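Local structure of inulin fructotransferase (Bacillus sp. snu-7, 2INV) at residues Val73-Ser78 with Ser136-Arg141; Tyr15-Trp20 with Ala36-Ile41; Ile113-Ser118 with Asn159-Ile164. The protein probably cleaves the fructose polymer inulin by intramolecular fructosyl transfer, releasing a cyclic di-fructose anhydride. One frame throughout, in Å; residues are numbered along the deposited sequence.

Contact 1. Residues Val73-Ser78 with Ser136-Arg141; sequences VVVDVS and SGIVFR. With 2PO (phosphonate), chain G.
Ile138 reaches across to residues 73-78. From CB, CG1 leaves anti to the carbonyl carbon (chi1 -63°) and the chain then runs fully extended (chi2 178°), so the branch extends toward Val75 and the loop Val77-Ser78. Ile138 CG1 passes along the backbone there, 3.6 Å from Val77 O and 4.3 Å from Ser78 CA. At the tip, Ile138 CD1 lies 3.4 Å from Val77 O and 4.0 Å from Val75 CG1, meeting that valine tip to tip. Val77 O is thereby buried under a methyl group and has no hydrogen-bond partner in the model. Val75 uses both branches: while CG1, anti to its backbone N, takes the isoleucine, CG2 comes obliquely toward the Phe140 ring, 4.5 Å from CZ. One polar bond joins the segments. Ser136 N donates to Ser78 OG over 3.0 Å in a nearly straight line (166°), the hydroxyl oxygen being turned beside its own backbone N. Ser136 OG itself has its main partner in Phe89 O of the second subunit and also bonds to Asp171 O. Arg141 points elsewhere, presenting one guanidinium face to the phosphonate, with CZ 3.7 Å from O1P, and it packs on Arg141 of both other subunits; the anion would probably ease the repulsion among these charges. The contact belongs to the interior of the right-handed parallel beta-helix, where side chains from different faces of successive coils meet. Strand 73-75 pairs in parallel with strand 123-127, whose Val127 packs on Val75, Ile138 and Phe140. Strand 135-146 lies between strands 80-84 and 174-181, with Phe140 on Ile82 and Ile175, while helix 30-48 covers Val73.

Contact 2. Residues Tyr15-Trp20 with Ala36-Ile41; sequences YDVTTW and AVINDI
Ile41 is wedged between two aromatic rings, each of which offers it a face. Its CG2, anti to the backbone N, sits over the centre of the Tyr15 ring in a CH-pi contact, the two side chains meeting tip to tip. The other branch makes a second CH-pi contact: Ile41 CG1 lies 3.6 Å from the centroid of the five-membered ring of Trp20, 9° off the normal. Tyr15 CD2 stands over the same Trp20 face, toward its rim. The indole, with CG anti to the backbone N, slides past Ile41 and brings its N-H to the helix surface, where NE1 donates to Asp40 OD2 over 3.0 Å. That bond uses the anti lone pair and is bent (143°), with ring and carboxylate planes 46° apart. Val17 crosses Ile38 obliquely, CG1 to CG1 at 4.1 Å. Just before Val17, Asp16 OD1 accepts from Thr18 N, an Asx turn that bends the chain beyond the strand, and also from Thr18 OG1. Tyr15 OH binds Asp44 and Arg48 farther along helix 30-48. This helix lies across the N-terminal end of the beta-helix, resting Ile38 and Ile41 on Ile60 of strand 58-62, with which strand 14-16 pairs in parallel.

Contact 3. Residues Ile113-Ser118 with Asn159-Ile164; sequences IRVLTS and NGKTGI
An Asx turn in the beta-helix loop leading to strand 162-166 sets up this contact: Asn159 OD1 accepts from Lys161 N at 2.9 Å, the donor standing above the amide plane. The turn launches Lys161 toward the end of strand 111-115. Its CG is anti to the carbonyl carbon, and from there the chain is extended, sliding past Val115 in the opposite direction. Lys161 CB lies 4.1 Å from Val115 CG1, and Lys161 CG passes 3.6 Å from Thr117 OG1, whose own bond goes to Pro122 O. At the tip, Lys161 NZ donates to Val115 O over 2.8 Å, in the carbonyl plane with a C=O...N angle of 157°. A second bond from NZ goes to Gly147 O, so the ammonium group ties together two backbone carbonyls. Leu116 lies alongside, its CD2 4.1 Å from Lys161 NZ. A water donates to Thr117 O at 2.8 Å and, weakly, to Gly160 O, bridging the segments. An alanine in place of Lys161 would lose both NZ bonds and the methylenes that pass Thr117 OG1 and Val115 O, keeping only CB, and would probably loosen the tie between the end of strand 111-115 and the loop at 159-161. Strand 111-115 pairs in parallel with strands 65-69 and 135-146, Val115 packing on Leu145. Strand 162-166, which turns a corner at Gly163, is flanked by strands 123-127 and 185-193.

Overall arrangement
The three contacts lie toward the N-terminal end of the beta-helix. Contact 2 joins contact 1 where helix 30-48 meets strand 73-75: Asn39 OD1 is 3.2 Å from Val74 N, probably a hydrogen bond, and their centres are 15 Å apart. Contacts 1 and 3, centred 17 Å apart, alternate along the chain and meet inside the coil, where Phe140 CD1 is 3.6 Å from Ile164 CD1. Contacts 2 and 3 do not touch, their nearest atoms being about 5 Å apart. In contact 1 the Ser136 side chain is about 9 Å from a bound fructofuranose, yet no residue of the three contacts lines the observed glycan pockets.

Contact 1. Residues Val73-Ser78 with Ser136-Arg141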
ATOM      1  N   VAL A  73       4.070 -14.101 -26.722  1.00 14.25           N
ATOM      2  CA  VAL A  73       5.277 -13.291 -26.578  1.00 14.29           C
ATOM      3  C   VAL A  73       6.242 -13.903 -25.583  1.00 13.96           C
ATOM      4  O   VAL A  73       5.888 -14.153 -24.429  1.00 13.99           O
ATOM      5  CB  VAL A  73       4.966 -11.872 -26.079  1.00 14.75           C
ATOM      6  CG1 VAL A  73       6.258 -11.086 -25.889  1.00 15.03           C
ATOM      7  CG2 VAL A  73       4.064 -11.160 -27.069  1.00 15.14           C
ATOM      8  N   VAL A  74       7.466 -14.139 -26.035  1.00 13.11           N
ATOM      9  CA  VAL A  74       8.483 -14.707 -25.172  1.00 13.80           C
ATOM     10  C   VAL A  74       9.407 -13.576 -24.751  1.00 13.96           C
ATOM     11  O   VAL A  74      10.087 -12.964 -25.573  1.00 14.21           O
ATOM     12  CB  VAL A  74       9.258 -15.810 -25.909  1.00 13.34           C
ATOM     13  CG1 VAL A  74      10.437 -16.270 -25.083  1.00 14.58           C
ATOM     14  CG2 VAL A  74       8.322 -16.984 -26.181  1.00 14.45           C
ATOM     15  N   VAL A  75       9.390 -13.285 -23.458  1.00 13.61           N
ATOM     16  CA  VAL A  75      10.202 -12.223 -22.896  1.00 13.67           C
ATOM     17  C   VAL A  75      11.447 -12.804 -22.269  1.00 14.00           C
ATOM     18  O   VAL A  75      11.393 -13.504 -21.260  1.00 14.27           O
ATOM     19  CB  VAL A  75       9.411 -11.420 -21.842  1.00 13.99           C
ATOM     20  CG1 VAL A  75      10.285 -10.325 -21.255  1.00 13.27           C
ATOM     21  CG2 VAL A  75       8.166 -10.830 -22.485  1.00 13.94           C
ATOM     22  N   ASP A  76      12.582 -12.500 -22.883  1.00 14.19           N
ATOM     23  CA  ASP A  76      13.853 -13.000 -22.398  1.00 14.68           C
ATOM     24  C   ASP A  76      14.903 -11.916 -22.204  1.00 15.02           C
ATOM     25  O   ASP A  76      16.093 -12.184 -22.286  1.00 14.11           O
ATOM     26  CB  ASP A  76      14.371 -14.088 -23.342  1.00 15.85           C
ATOM     27  CG  ASP A  76      14.646 -13.563 -24.731  1.00 18.18           C
ATOM     28  OD1 ASP A  76      14.023 -12.554 -25.135  1.00 16.62           O
ATOM     29  OD2 ASP A  76      15.474 -14.167 -25.440  1.00 19.87           O
ATOM     30  N   VAL A  77      14.467 -10.686 -21.978  1.00 14.88           N
ATOM     31  CA  VAL A  77      15.417  -9.644 -21.711  1.00 15.47           C
ATOM     32  C   VAL A  77      15.096  -9.033 -20.368  1.00 14.99           C
ATOM     33  O   VAL A  77      13.931  -8.802 -20.026  1.00 13.78           O
ATOM     34  CB  VAL A  77      15.473  -8.577 -22.829  1.00 16.94           C
ATOM     35  CG1 VAL A  77      14.148  -8.007 -23.115  1.00 16.78           C
ATOM     36  CG2 VAL A  77      16.401  -7.459 -22.383  1.00 18.59           C
ATOM     37  N   SER A  78      16.152  -8.809 -19.599  1.00 14.77           N
ATOM     38  CA  SER A  78      16.024  -8.230 -18.294  1.00 14.59           C
ATOM     39  C   SER A  78      15.713  -6.760 -18.387  1.00 14.57           C
ATOM     40  O   SER A  78      16.128  -6.074 -19.327  1.00 12.30           O
ATOM     41  CB  SER A  78      17.311  -8.431 -17.500  1.00 15.54           C
ATOM     42  OG  SER A  78      17.348  -9.726 -16.915  1.00 15.85           O
ATOM     43  N   SER A 136      15.939 -10.189 -14.291  1.00 15.22           N
ATOM     44  CA  SER A 136      15.706  -9.209 -13.263  1.00 16.15           C
ATOM     45  C   SER A 136      15.102  -7.917 -13.774  1.00 15.10           C
ATOM     46  O   SER A 136      15.239  -7.560 -14.935  1.00 13.39           O
ATOM     47  CB  SER A 136      17.025  -8.924 -12.540  1.00 18.01           C
ATOM     48  OG  SER A 136      16.810  -8.166 -11.363  1.00 24.37           O
ATOM     49  N   GLY A 137      14.435  -7.225 -12.860  1.00 14.92           N
ATOM     50  CA  GLY A 137      13.812  -5.945 -13.147  1.00 14.46           C
ATOM     51  C   GLY A 137      12.724  -5.837 -14.198  1.00 14.33           C
ATOM     52  O   GLY A 137      12.458  -4.741 -14.692  1.00 15.43           O
ATOM     53  N   ILE A 138      12.079  -6.943 -14.559  1.00 13.55           N
ATOM     54  CA  ILE A 138      11.022  -6.856 -15.566  1.00 12.90           C
ATOM     55  C   ILE A 138       9.754  -6.270 -14.958  1.00 12.22           C
ATOM     56  O   ILE A 138       9.324  -6.667 -13.872  1.00 11.68           O
ATOM     57  CB  ILE A 138      10.730  -8.219 -16.208  1.00 13.61           C
ATOM     58  CG1 ILE A 138      11.990  -8.696 -16.946  1.00 14.76           C
ATOM     59  CG2 ILE A 138       9.569  -8.094 -17.184  1.00 14.34           C
ATOM     60  CD1 ILE A 138      11.859 -10.042 -17.596  1.00 12.09           C
ATOM     61  N   VAL A 139       9.171  -5.317 -15.678  1.00 10.85           N
ATOM     62  CA  VAL A 139       7.982  -4.610 -15.240  1.00 11.82           C
ATOM     63  C   VAL A 139       6.823  -4.689 -16.243  1.00 10.80           C
ATOM     64  O   VAL A 139       7.001  -4.389 -17.428  1.00 10.38           O
ATOM     65  CB  VAL A 139       8.331  -3.121 -14.980  1.00 12.04           C
ATOM     66  CG1 VAL A 139       7.112  -2.387 -14.457  1.00 13.07           C
ATOM     67  CG2 VAL A 139       9.487  -3.031 -14.005  1.00 12.82           C
ATOM     68  N   PHE A 140       5.645  -5.088 -15.759  1.00  9.70           N
ATOM     69  CA  PHE A 140       4.435  -5.185 -16.579  1.00 10.70           C
ATOM     70  C   PHE A 140       3.459  -4.214 -15.943  1.00 10.79           C
ATOM     71  O   PHE A 140       3.034  -4.440 -14.808  1.00  9.62           O
ATOM     72  CB  PHE A 140       3.826  -6.580 -16.494  1.00 10.21           C
ATOM     73  CG  PHE A 140       4.484  -7.597 -17.377  1.00 11.24           C
ATOM     74  CD1 PHE A 140       4.159  -7.701 -18.727  1.00 11.29           C
ATOM     75  CD2 PHE A 140       5.412  -8.479 -16.844  1.00 10.38           C
ATOM     76  CE1 PHE A 140       4.749  -8.674 -19.521  1.00 12.16           C
ATOM     77  CE2 PHE A 140       6.007  -9.453 -17.631  1.00 11.12           C
ATOM     78  CZ  PHE A 140       5.671  -9.550 -18.977  1.00 11.72           C
ATOM     79  N   ARG A 141       3.074  -3.152 -16.642  1.00 10.61           N
ATOM     80  CA  ARG A 141       2.162  -2.231 -15.999  1.00 11.63           C
ATOM     81  C   ARG A 141       1.180  -1.446 -16.842  1.00 11.09           C
ATOM     82  O   ARG A 141       1.381  -1.177 -18.025  1.00 11.79           O
ATOM     83  CB  ARG A 141       2.958  -1.245 -15.153  1.00 11.74           C
ATOM     84  CG  ARG A 141       3.729  -0.247 -15.973  1.00 13.92           C
ATOM     85  CD  ARG A 141       4.629   0.598 -15.106  1.00 15.33           C
ATOM     86  NE  ARG A 141       3.866   1.399 -14.158  1.00 16.64           N
ATOM     87  CZ  ARG A 141       4.423   2.192 -13.248  1.00 16.35           C
ATOM     88  NH1 ARG A 141       5.746   2.283 -13.167  1.00 17.19           N
ATOM     89  NH2 ARG A 141       3.661   2.895 -12.421  1.00 16.04           N
TER
HETATM   90  P   2PO G1002       3.359   6.117 -14.422  1.00 47.24           P
HETATM   91  O1P 2PO G1002       4.719   5.486 -14.913  1.00 45.49           O
HETATM   92  O2P 2PO G1002       2.231   5.638 -15.433  1.00 45.72           O
HETATM   93  O3P 2PO G1002       3.371   7.577 -14.114  1.00 46.04           O

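Contact 2. Residues Tyr15-Trp20 with Ala36-Ile41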
ATOM      1  N   TYR A  15       9.648   2.018 -27.495  1.00 15.36           N
ATOM      2  CA  TYR A  15       8.861   1.691 -28.680  1.00 15.80           C
ATOM      3  C   TYR A  15       7.387   1.920 -28.357  1.00 15.83           C
ATOM      4  O   TYR A  15       6.976   1.877 -27.192  1.00 15.62           O
ATOM      5  CB  TYR A  15       9.010   0.219 -29.094  1.00 15.00           C
ATOM      6  CG  TYR A  15      10.418  -0.318 -29.282  1.00 15.15           C
ATOM      7  CD1 TYR A  15      11.258  -0.528 -28.189  1.00 14.32           C
ATOM      8  CD2 TYR A  15      10.881  -0.690 -30.544  1.00 14.83           C
ATOM      9  CE1 TYR A  15      12.516  -1.099 -28.343  1.00 13.28           C
ATOM     10  CE2 TYR A  15      12.145  -1.268 -30.714  1.00 13.47           C
ATOM     11  CZ  TYR A  15      12.954  -1.469 -29.611  1.00 13.59           C
ATOM     12  OH  TYR A  15      14.198  -2.037 -29.761  1.00 13.58           O
ATOM     13  N   ASP A  16       6.594   2.162 -29.395  1.00 16.38           N
ATOM     14  CA  ASP A  16       5.148   2.362 -29.258  1.00 17.08           C
ATOM     15  C   ASP A  16       4.657   1.212 -30.140  1.00 16.61           C
ATOM     16  O   ASP A  16       5.023   1.147 -31.310  1.00 16.18           O
ATOM     17  CB  ASP A  16       4.735   3.688 -29.891  1.00 18.24           C
ATOM     18  CG  ASP A  16       3.224   3.861 -29.962  1.00 20.06           C
ATOM     19  OD1 ASP A  16       2.543   2.945 -30.469  1.00 19.73           O
ATOM     20  OD2 ASP A  16       2.711   4.924 -29.535  1.00 22.41           O
ATOM     21  N   VAL A  17       3.860   0.289 -29.616  1.00 16.02           N
ATOM     22  CA  VAL A  17       3.449  -0.821 -30.467  1.00 16.15           C
ATOM     23  C   VAL A  17       2.754  -0.427 -31.769  1.00 16.55           C
ATOM     24  O   VAL A  17       2.871  -1.151 -32.759  1.00 16.20           O
ATOM     25  CB  VAL A  17       2.565  -1.869 -29.717  1.00 15.87           C
ATOM     26  CG1 VAL A  17       3.387  -2.588 -28.664  1.00 15.43           C
ATOM     27  CG2 VAL A  17       1.346  -1.214 -29.108  1.00 14.98           C
ATOM     28  N   THR A  18       2.078   0.721 -31.804  1.00 16.37           N
ATOM     29  CA  THR A  18       1.378   1.119 -33.028  1.00 17.55           C
ATOM     30  C   THR A  18       2.221   1.697 -34.181  1.00 18.11           C
ATOM     31  O   THR A  18       1.764   1.687 -35.325  1.00 17.98           O
ATOM     32  CB  THR A  18       0.242   2.137 -32.724  1.00 17.42           C
ATOM     33  OG1 THR A  18       0.809   3.406 -32.371  1.00 18.55           O
ATOM     34  CG2 THR A  18      -0.623   1.642 -31.569  1.00 18.26           C
ATOM     35  N   THR A  19       3.431   2.185 -33.908  1.00 17.59           N
ATOM     36  CA  THR A  19       4.267   2.773 -34.965  1.00 18.06           C
ATOM     37  C   THR A  19       5.312   1.832 -35.540  1.00 18.47           C
ATOM     38  O   THR A  19       5.910   2.112 -36.578  1.00 17.48           O
ATOM     39  CB  THR A  19       5.077   3.972 -34.454  1.00 18.02           C
ATOM     40  OG1 THR A  19       5.868   3.565 -33.329  1.00 18.76           O
ATOM     41  CG2 THR A  19       4.171   5.113 -34.056  1.00 20.22           C
ATOM     42  N   TRP A  20       5.536   0.721 -34.858  1.00 18.68           N
ATOM     43  CA  TRP A  20       6.564  -0.210 -35.262  1.00 20.24           C
ATOM     44  C   TRP A  20       6.179  -1.273 -36.288  1.00 21.01           C
ATOM     45  O   TRP A  20       5.403  -2.187 -35.995  1.00 21.47           O
ATOM     46  CB  TRP A  20       7.129  -0.836 -33.991  1.00 18.99           C
ATOM     47  CG  TRP A  20       8.106  -1.887 -34.249  1.00 17.84           C
ATOM     48  CD1 TRP A  20       7.844  -3.195 -34.498  1.00 16.77           C
ATOM     49  CD2 TRP A  20       9.520  -1.734 -34.311  1.00 17.83           C
ATOM     50  NE1 TRP A  20       9.011  -3.876 -34.715  1.00 16.96           N
ATOM     51  CE2 TRP A  20      10.059  -3.002 -34.608  1.00 18.32           C
ATOM     52  CE3 TRP A  20      10.387  -0.644 -34.153  1.00 17.26           C
ATOM     53  CZ2 TRP A  20      11.430  -3.220 -34.740  1.00 18.43           C
ATOM     54  CZ3 TRP A  20      11.755  -0.855 -34.286  1.00 17.29           C
ATOM     55  CH2 TRP A  20      12.262  -2.138 -34.580  1.00 18.31           C
ATOM     56  N   ALA A  36       2.925 -10.699 -32.383  1.00 13.07           N
ATOM     57  CA  ALA A  36       3.948 -10.717 -33.416  1.00 12.81           C
ATOM     58  C   ALA A  36       4.790  -9.451 -33.353  1.00 12.32           C
ATOM     59  O   ALA A  36       6.017  -9.501 -33.496  1.00 13.10           O
ATOM     60  CB  ALA A  36       3.300 -10.849 -34.793  1.00 11.25           C
ATOM     61  N   VAL A  37       4.118  -8.323 -33.139  1.00 11.60           N
ATOM     62  CA  VAL A  37       4.763  -7.019 -33.052  1.00 12.50           C
ATOM     63  C   VAL A  37       5.763  -6.942 -31.914  1.00 12.58           C
ATOM     64  O   VAL A  37       6.906  -6.528 -32.111  1.00 11.73           O
ATOM     65  CB  VAL A  37       3.714  -5.904 -32.859  1.00 12.25           C
ATOM     66  CG1 VAL A  37       4.388  -4.552 -32.786  1.00 12.55           C
ATOM     67  CG2 VAL A  37       2.710  -5.944 -34.002  1.00 13.20           C
ATOM     68  N   ILE A  38       5.336  -7.336 -30.719  1.00 13.29           N
ATOM     69  CA  ILE A  38       6.220  -7.283 -29.567  1.00 12.79           C
ATOM     70  C   ILE A  38       7.395  -8.241 -29.736  1.00 13.26           C
ATOM     71  O   ILE A  38       8.525  -7.904 -29.385  1.00 12.90           O
ATOM     72  CB  ILE A  38       5.462  -7.591 -28.263  1.00 13.75           C
ATOM     73  CG1 ILE A  38       4.328  -6.579 -28.095  1.00 13.82           C
ATOM     74  CG2 ILE A  38       6.408  -7.517 -27.077  1.00 13.52           C
ATOM     75  CD1 ILE A  38       3.455  -6.814 -26.881  1.00 14.76           C
ATOM     76  N   ASN A  39       7.151  -9.430 -30.280  1.00 12.57           N
ATOM     77  CA  ASN A  39       8.263 -10.351 -30.473  1.00 13.81           C
ATOM     78  C   ASN A  39       9.295  -9.732 -31.420  1.00 14.80           C
ATOM     79  O   ASN A  39      10.498  -9.906 -31.219  1.00 14.89           O
ATOM     80  CB  ASN A  39       7.784 -11.702 -31.010  1.00 14.14           C
ATOM     81  CG  ASN A  39       7.238 -12.607 -29.912  1.00 14.52           C
ATOM     82  OD1 ASN A  39       7.752 -12.623 -28.793  1.00 15.26           O
ATOM     83  ND2 ASN A  39       6.198 -13.375 -30.234  1.00 15.30           N
ATOM     84  N   ASP A  40       8.842  -8.990 -32.432  1.00 15.29           N
ATOM     85  CA  ASP A  40       9.793  -8.366 -33.348  1.00 15.05           C
ATOM     86  C   ASP A  40      10.518  -7.230 -32.639  1.00 15.12           C
ATOM     87  O   ASP A  40      11.685  -6.969 -32.934  1.00 14.59           O
ATOM     88  CB  ASP A  40       9.111  -7.830 -34.612  1.00 16.63           C
ATOM     89  CG  ASP A  40      10.112  -7.453 -35.699  1.00 16.85           C
ATOM     90  OD1 ASP A  40      10.827  -8.349 -36.195  1.00 17.35           O
ATOM     91  OD2 ASP A  40      10.187  -6.261 -36.058  1.00 17.66           O
ATOM     92  N   ILE A  41       9.843  -6.551 -31.712  1.00 14.31           N
ATOM     93  CA  ILE A  41      10.509  -5.475 -30.986  1.00 14.72           C
ATOM     94  C   ILE A  41      11.597  -6.066 -30.097  1.00 13.84           C
ATOM     95  O   ILE A  41      12.721  -5.585 -30.088  1.00 13.78           O
ATOM     96  CB  ILE A  41       9.532  -4.657 -30.110  1.00 14.34           C
ATOM     97  CG1 ILE A  41       8.648  -3.774 -30.996  1.00 14.83           C
ATOM     98  CG2 ILE A  41      10.320  -3.787 -29.141  1.00 15.17           C
ATOM     99  CD1 ILE A  41       7.457  -3.177 -30.278  1.00 14.57           C
TER

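Contact 3. Residues Ile113-Ser118 with Asn159-Ile164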
ATOM      1  N   ILE A 113      -5.589  -5.773 -24.602  1.00 13.88           N
ATOM      2  CA  ILE A 113      -5.033  -6.867 -25.383  1.00 13.89           C
ATOM      3  C   ILE A 113      -5.940  -8.072 -25.241  1.00 13.95           C
ATOM      4  O   ILE A 113      -6.166  -8.576 -24.134  1.00 12.92           O
ATOM      5  CB  ILE A 113      -3.620  -7.283 -24.921  1.00 14.67           C
ATOM      6  CG1 ILE A 113      -2.605  -6.212 -25.309  1.00 14.52           C
ATOM      7  CG2 ILE A 113      -3.246  -8.624 -25.552  1.00 14.58           C
ATOM      8  CD1 ILE A 113      -1.188  -6.542 -24.906  1.00 14.32           C
ATOM      9  N   ARG A 114      -6.479  -8.514 -26.367  1.00 13.27           N
ATOM     10  CA  ARG A 114      -7.338  -9.670 -26.358  1.00 13.35           C
ATOM     11  C   ARG A 114      -6.462 -10.857 -26.673  1.00 13.29           C
ATOM     12  O   ARG A 114      -5.852 -10.955 -27.739  1.00 11.91           O
ATOM     13  CB  ARG A 114      -8.444  -9.496 -27.374  1.00 15.82           C
ATOM     14  CG  ARG A 114      -8.970  -8.074 -27.425  1.00 18.26           C
ATOM     15  CD  ARG A 114     -10.420  -8.088 -27.783  1.00 21.72           C
ATOM     16  NE  ARG A 114     -10.623  -8.885 -28.983  1.00 23.66           N
ATOM     17  CZ  ARG A 114     -11.722  -9.562 -29.263  1.00 23.97           C
ATOM     18  NH1 ARG A 114     -12.734  -9.540 -28.429  1.00 25.20           N
ATOM     19  NH2 ARG A 114     -11.787 -10.273 -30.372  1.00 26.79           N
ATOM     20  N   VAL A 115      -6.381 -11.728 -25.679  1.00 13.03           N
ATOM     21  CA  VAL A 115      -5.584 -12.932 -25.727  1.00 13.79           C
ATOM     22  C   VAL A 115      -6.328 -13.996 -26.521  1.00 13.67           C
ATOM     23  O   VAL A 115      -7.340 -14.535 -26.068  1.00 13.11           O
ATOM     24  CB  VAL A 115      -5.319 -13.414 -24.292  1.00 14.04           C
ATOM     25  CG1 VAL A 115      -4.473 -14.670 -24.296  1.00 13.34           C
ATOM     26  CG2 VAL A 115      -4.630 -12.307 -23.508  1.00 15.05           C
ATOM     27  N   LEU A 116      -5.823 -14.286 -27.715  1.00 13.26           N
ATOM     28  CA  LEU A 116      -6.430 -15.281 -28.590  1.00 14.01           C
ATOM     29  C   LEU A 116      -5.371 -16.338 -28.892  1.00 15.00           C
ATOM     30  O   LEU A 116      -5.173 -16.733 -30.044  1.00 14.19           O
ATOM     31  CB  LEU A 116      -6.889 -14.613 -29.889  1.00 14.40           C
ATOM     32  CG  LEU A 116      -7.774 -13.389 -29.661  1.00 14.10           C
ATOM     33  CD1 LEU A 116      -7.952 -12.631 -30.967  1.00 14.73           C
ATOM     34  CD2 LEU A 116      -9.113 -13.833 -29.101  1.00 13.30           C
ATOM     35  N   THR A 117      -4.695 -16.787 -27.843  1.00 15.31           N
ATOM     36  CA  THR A 117      -3.641 -17.768 -27.976  1.00 17.16           C
ATOM     37  C   THR A 117      -4.077 -19.175 -28.328  1.00 18.37           C
ATOM     38  O   THR A 117      -5.172 -19.618 -27.998  1.00 19.04           O
ATOM     39  CB  THR A 117      -2.790 -17.815 -26.699  1.00 15.88           C
ATOM     40  OG1 THR A 117      -3.645 -17.935 -25.559  1.00 17.34           O
ATOM     41  CG2 THR A 117      -1.946 -16.560 -26.572  1.00 15.97           C
ATOM     42  N   SER A 118      -3.173 -19.876 -28.999  1.00 19.76           N
ATOM     43  CA  SER A 118      -3.388 -21.252 -29.431  1.00 21.85           C
ATOM     44  C   SER A 118      -2.966 -22.204 -28.312  1.00 22.25           C
ATOM     45  O   SER A 118      -2.110 -21.873 -27.487  1.00 21.19           O
ATOM     46  CB  SER A 118      -2.543 -21.547 -30.676  1.00 23.19           C
ATOM     47  OG  SER A 118      -2.896 -20.672 -31.746  1.00 26.98           O
ATOM     48  N   ASN A 159     -10.763 -21.679 -20.311  1.00 16.71           N
ATOM     49  CA  ASN A 159     -10.545 -21.292 -21.691  1.00 16.31           C
ATOM     50  C   ASN A 159      -9.105 -21.527 -22.110  1.00 16.28           C
ATOM     51  O   ASN A 159      -8.695 -21.146 -23.200  1.00 17.17           O
ATOM     52  CB  ASN A 159     -10.957 -19.830 -21.930  1.00 15.52           C
ATOM     53  CG  ASN A 159     -10.108 -18.841 -21.159  1.00 15.36           C
ATOM     54  OD1 ASN A 159      -8.997 -19.155 -20.723  1.00 16.30           O
ATOM     55  ND2 ASN A 159     -10.626 -17.629 -20.999  1.00 14.12           N
ATOM     56  N   GLY A 160      -8.351 -22.171 -21.224  1.00 15.74           N
ATOM     57  CA  GLY A 160      -6.966 -22.508 -21.496  1.00 14.97           C
ATOM     58  C   GLY A 160      -5.996 -21.377 -21.784  1.00 15.45           C
ATOM     59  O   GLY A 160      -4.885 -21.639 -22.263  1.00 15.97           O
ATOM     60  N   LYS A 161      -6.379 -20.134 -21.505  1.00 14.47           N
ATOM     61  CA  LYS A 161      -5.476 -19.020 -21.779  1.00 13.57           C
ATOM     62  C   LYS A 161      -4.814 -18.501 -20.504  1.00 13.62           C
ATOM     63  O   LYS A 161      -5.379 -18.584 -19.415  1.00 13.14           O
ATOM     64  CB  LYS A 161      -6.240 -17.870 -22.422  1.00 14.56           C
ATOM     65  CG  LYS A 161      -6.824 -18.192 -23.788  1.00 13.68           C
ATOM     66  CD  LYS A 161      -7.947 -17.234 -24.116  1.00 13.40           C
ATOM     67  CE  LYS A 161      -8.557 -17.531 -25.477  1.00 14.12           C
ATOM     68  NZ  LYS A 161      -9.429 -16.415 -25.931  1.00 12.75           N
ATOM     69  N   THR A 162      -3.603 -17.977 -20.637  1.00 12.07           N
ATOM     70  CA  THR A 162      -2.907 -17.399 -19.493  1.00 12.07           C
ATOM     71  C   THR A 162      -2.421 -16.013 -19.908  1.00 12.38           C
ATOM     72  O   THR A 162      -2.012 -15.811 -21.055  1.00 13.35           O
ATOM     73  CB  THR A 162      -1.705 -18.240 -19.030  1.00 12.11           C
ATOM     74  OG1 THR A 162      -2.160 -19.522 -18.576  1.00 10.77           O
ATOM     75  CG2 THR A 162      -1.003 -17.535 -17.863  1.00 13.18           C
ATOM     76  N   GLY A 163      -2.478 -15.066 -18.976  1.00 12.02           N
ATOM     77  CA  GLY A 163      -2.076 -13.702 -19.269  1.00 11.76           C
ATOM     78  C   GLY A 163      -0.581 -13.452 -19.234  1.00 12.29           C
ATOM     79  O   GLY A 163       0.030 -13.118 -20.255  1.00 13.03           O
ATOM     80  N   ILE A 164       0.006 -13.572 -18.049  1.00 12.19           N
ATOM     81  CA  ILE A 164       1.439 -13.361 -17.880  1.00 11.71           C
ATOM     82  C   ILE A 164       1.994 -14.507 -17.057  1.00 12.04           C
ATOM     83  O   ILE A 164       1.506 -14.783 -15.957  1.00 10.89           O
ATOM     84  CB  ILE A 164       1.731 -12.047 -17.132  1.00 12.68           C
ATOM     85  CG1 ILE A 164       1.321 -10.856 -17.995  1.00 11.95           C
ATOM     86  CG2 ILE A 164       3.215 -11.959 -16.774  1.00 12.68           C
ATOM     87  CD1 ILE A 164       1.420  -9.513 -17.285  1.00 12.20           C
TER
HETATM   88  O   HOH W   1      -5.037 -20.842 -25.479  1.00 29.84           O